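Local atomic coordinates of aminopeptidase N (Francisella tularensis subsp. tularensis, PDB entry 5DLL), a protein that probably removes N-terminal amino acids, preferably alanine, from intracellular peptides as a zinc-dependent aminopeptidase of the M1 family. Residues 35-40 / 119-124. Sequence-based numbering, arbitrary orientation.
Sequences FELDES and EGLYKS
Lys123 reaches over to Glu39 with a fully stretched side chain, while Leu121, two residues earlier on the same side of the chain, points toward Phe35 and Leu37. Following the lysine from its root, CB leaves the backbone toward 35-40, and CG stands anti to the backbone N (chi1 -167°). CD and CE continue this extended line, and only NZ at its tip comes close to 35-40. NZ then arrives beside the aliphatic part of Glu39, 3.8 Å from Glu39 CB and 4.0 Å from Glu39 CG. The two side chains cross at about a right angle, with the glutamate chain also extended (chi1 180°); of its two carboxylate oxygens OE2 is the one on the lysine's side. Lys123 NZ and Glu39 OE2 are 4.1 Å apart, beyond a salt bridge; the opposite charges probably attract, but NZ finds its hydrogen bond at Tyr164 OH. Deeper down the contact is purely apolar: CD2 of Leu121 lies 4.3 Å from CD2 of Leu37 and approaches the Phe35 ring obliquely, 4.5 Å from Phe35 CD2. Strand 26-36 has ended before Leu37, and an Asx turn follows, Ser40 N donating to Asp38 OD2 (3.3 Å) from above the carboxylate plane. All this lies in the N-terminal domain, away from the catalytic zinc. Strand 26-36 belongs to the large mixed sheet and strand 122-123 is an outermost strand of a four-stranded antiparallel sheet, so the leucines and Phe35 lie where the two sheets face each other, walled by Thr42 and Val44 of strand 42-52 and by Leu201 and Ala203 of strand 201-204.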
ATOM      1  N   PHE A  35     -30.777  15.858  -3.038  1.00 38.63           N
ATOM      2  CA  PHE A  35     -30.984  14.489  -3.505  1.00 45.15           C
ATOM      3  C   PHE A  35     -32.343  13.974  -3.035  1.00 49.41           C
ATOM      4  O   PHE A  35     -32.596  13.881  -1.827  1.00 40.46           O
ATOM      5  CB  PHE A  35     -29.888  13.560  -2.982  1.00 43.46           C
ATOM      6  CG  PHE A  35     -28.544  13.773  -3.626  1.00 43.71           C
ATOM      7  CD1 PHE A  35     -27.708  14.803  -3.205  1.00 45.99           C
ATOM      8  CD2 PHE A  35     -28.100  12.927  -4.635  1.00 42.70           C
ATOM      9  CE1 PHE A  35     -26.466  14.995  -3.787  1.00 41.93           C
ATOM     10  CE2 PHE A  35     -26.858  13.115  -5.224  1.00 41.60           C
ATOM     11  CZ  PHE A  35     -26.042  14.150  -4.798  1.00 41.48           C
ATOM     12  N   GLU A  36     -33.209  13.654  -3.996  1.00 46.67           N
ATOM     13  CA  GLU A  36     -34.475  12.990  -3.717  1.00 50.43           C
ATOM     14  C   GLU A  36     -34.323  11.523  -4.086  1.00 48.94           C
ATOM     15  O   GLU A  36     -34.561  11.130  -5.226  1.00 40.54           O
ATOM     16  CB  GLU A  36     -35.603  13.641  -4.504  1.00 54.42           C
ATOM     17  CG  GLU A  36     -35.695  15.134  -4.259  1.00 55.57           C
ATOM     18  CD  GLU A  36     -36.944  15.746  -4.842  1.00 56.42           C
ATOM     19  OE1 GLU A  36     -36.817  16.746  -5.575  1.00 62.42           O
ATOM     20  OE2 GLU A  36     -38.047  15.228  -4.565  1.00 64.08           O
ATOM     21  N   LEU A  37     -33.915  10.724  -3.103  1.00 49.54           N
ATOM     22  CA  LEU A  37     -33.516   9.345  -3.340  1.00 50.71           C
ATOM     23  C   LEU A  37     -34.671   8.437  -3.751  1.00 53.71           C
ATOM     24  O   LEU A  37     -35.748   8.447  -3.142  1.00 54.34           O
ATOM     25  CB  LEU A  37     -32.823   8.762  -2.100  1.00 53.40           C
ATOM     26  CG  LEU A  37     -31.496   9.401  -1.686  1.00 54.81           C
ATOM     27  CD1 LEU A  37     -30.881   8.613  -0.539  1.00 58.89           C
ATOM     28  CD2 LEU A  37     -30.522   9.486  -2.856  1.00 55.17           C
ATOM     29  N   ASP A  38     -34.417   7.660  -4.799  1.00 55.01           N
ATOM     30  CA  ASP A  38     -35.319   6.617  -5.256  1.00 55.13           C
ATOM     31  C   ASP A  38     -34.503   5.565  -6.002  1.00 54.32           C
ATOM     32  O   ASP A  38     -33.473   5.877  -6.610  1.00 45.78           O
ATOM     33  CB  ASP A  38     -36.401   7.195  -6.171  1.00 57.81           C
ATOM     34  CG  ASP A  38     -37.437   6.159  -6.573  1.00 67.39           C
ATOM     35  OD1 ASP A  38     -38.105   5.600  -5.675  1.00 75.33           O
ATOM     36  OD2 ASP A  38     -37.576   5.901  -7.788  1.00 71.05           O
ATOM     37  N   GLU A  39     -34.969   4.322  -5.938  1.00 60.35           N
ATOM     38  CA  GLU A  39     -34.332   3.202  -6.623  1.00 62.20           C
ATOM     39  C   GLU A  39     -34.107   3.488  -8.120  1.00 60.41           C
ATOM     40  O   GLU A  39     -33.000   3.301  -8.622  1.00 52.71           O
ATOM     41  CB  GLU A  39     -35.188   1.944  -6.427  1.00 73.63           C
ATOM     42  CG  GLU A  39     -34.657   0.679  -7.085  1.00 92.24           C
ATOM     43  CD  GLU A  39     -35.637  -0.478  -6.995  1.00108.80           C
ATOM     44  OE1 GLU A  39     -35.919  -1.110  -8.039  1.00100.88           O
ATOM     45  OE2 GLU A  39     -36.133  -0.750  -5.880  1.00106.85           O
ATOM     46  N   SER A  40     -35.149   3.961  -8.809  1.00 61.26           N
ATOM     47  CA  SER A  40     -35.122   4.152 -10.270  1.00 61.64           C
ATOM     48  C   SER A  40     -34.848   5.589 -10.715  1.00 60.10           C
ATOM     49  O   SER A  40     -34.089   5.822 -11.654  1.00 57.08           O
ATOM     50  CB  SER A  40     -36.462   3.727 -10.879  1.00 59.06           C
ATOM     51  OG  SER A  40     -36.788   2.394 -10.541  1.00 68.04           O
ATOM     52  N   GLU A 119     -19.274   3.647 -10.011  1.00 45.24           N
ATOM     53  CA  GLU A 119     -18.951   5.067  -9.912  1.00 43.89           C
ATOM     54  C   GLU A 119     -20.254   5.833  -9.768  1.00 38.92           C
ATOM     55  O   GLU A 119     -21.327   5.251  -9.888  1.00 45.99           O
ATOM     56  CB  GLU A 119     -18.239   5.552 -11.170  1.00 50.40           C
ATOM     57  CG  GLU A 119     -16.892   4.917 -11.440  1.00 57.66           C
ATOM     58  CD  GLU A 119     -16.153   5.627 -12.556  1.00 72.00           C
ATOM     59  OE1 GLU A 119     -16.825   6.128 -13.489  1.00 54.91           O
ATOM     60  OE2 GLU A 119     -14.905   5.691 -12.496  1.00 86.39           O
ATOM     61  N   GLY A 120     -20.166   7.138  -9.530  1.00 35.08           N
ATOM     62  CA  GLY A 120     -21.354   7.960  -9.306  1.00 31.54           C
ATOM     63  C   GLY A 120     -22.192   7.397  -8.178  1.00 32.07           C
ATOM     64  O   GLY A 120     -21.660   6.798  -7.248  1.00 34.95           O
ATOM     65  N   LEU A 121     -23.503   7.577  -8.260  1.00 33.26           N
ATOM     66  CA  LEU A 121     -24.406   7.032  -7.259  1.00 33.80           C
ATOM     67  C   LEU A 121     -24.840   5.644  -7.705  1.00 35.59           C
ATOM     68  O   LEU A 121     -25.324   5.479  -8.824  1.00 40.43           O
ATOM     69  CB  LEU A 121     -25.617   7.952  -7.087  1.00 32.85           C
ATOM     70  CG  LEU A 121     -26.650   7.583  -6.023  1.00 35.13           C
ATOM     71  CD1 LEU A 121     -26.014   7.432  -4.651  1.00 38.19           C
ATOM     72  CD2 LEU A 121     -27.730   8.652  -5.988  1.00 38.42           C
ATOM     73  N   TYR A 122     -24.645   4.646  -6.848  1.00 37.72           N
ATOM     74  CA  TYR A 122     -25.132   3.296  -7.122  1.00 40.70           C
ATOM     75  C   TYR A 122     -25.791   2.694  -5.886  1.00 39.10           C
ATOM     76  O   TYR A 122     -25.748   3.282  -4.813  1.00 41.74           O
ATOM     77  CB  TYR A 122     -24.006   2.402  -7.658  1.00 43.23           C
ATOM     78  CG  TYR A 122     -22.785   2.315  -6.780  1.00 44.80           C
ATOM     79  CD1 TYR A 122     -22.712   1.385  -5.746  1.00 48.14           C
ATOM     80  CD2 TYR A 122     -21.689   3.145  -6.999  1.00 46.14           C
ATOM     81  CE1 TYR A 122     -21.588   1.298  -4.940  1.00 49.00           C
ATOM     82  CE2 TYR A 122     -20.559   3.062  -6.202  1.00 46.65           C
ATOM     83  CZ  TYR A 122     -20.517   2.139  -5.175  1.00 47.35           C
ATOM     84  OH  TYR A 122     -19.401   2.055  -4.383  1.00 49.53           O
ATOM     85  N   LYS A 123     -26.416   1.532  -6.049  1.00 45.98           N
ATOM     86  CA  LYS A 123     -27.167   0.895  -4.970  1.00 57.30           C
ATOM     87  C   LYS A 123     -26.922  -0.608  -4.945  1.00 65.65           C
ATOM     88  O   LYS A 123     -27.217  -1.303  -5.916  1.00 72.54           O
ATOM     89  CB  LYS A 123     -28.659   1.180  -5.136  1.00 60.22           C
ATOM     90  CG  LYS A 123     -29.491   0.845  -3.913  1.00 63.17           C
ATOM     91  CD  LYS A 123     -30.947   1.198  -4.145  1.00 75.29           C
ATOM     92  CE  LYS A 123     -31.852   0.548  -3.113  1.00 95.21           C
ATOM     93  NZ  LYS A 123     -33.285   0.862  -3.371  1.00115.81           N
ATOM     94  N   SER A 124     -26.397  -1.101  -3.825  1.00 79.91           N
ATOM     95  CA  SER A 124     -26.012  -2.505  -3.694  1.00 82.63           C
ATOM     96  C   SER A 124     -26.425  -3.075  -2.333  1.00 80.30           C
ATOM     97  O   SER A 124     -25.734  -2.886  -1.330  1.00 68.56           O
ATOM     98  CB  SER A 124     -24.500  -2.648  -3.895  1.00 89.88           C
ATOM     99  OG  SER A 124     -24.080  -1.988  -5.079  1.00 89.45           O
TER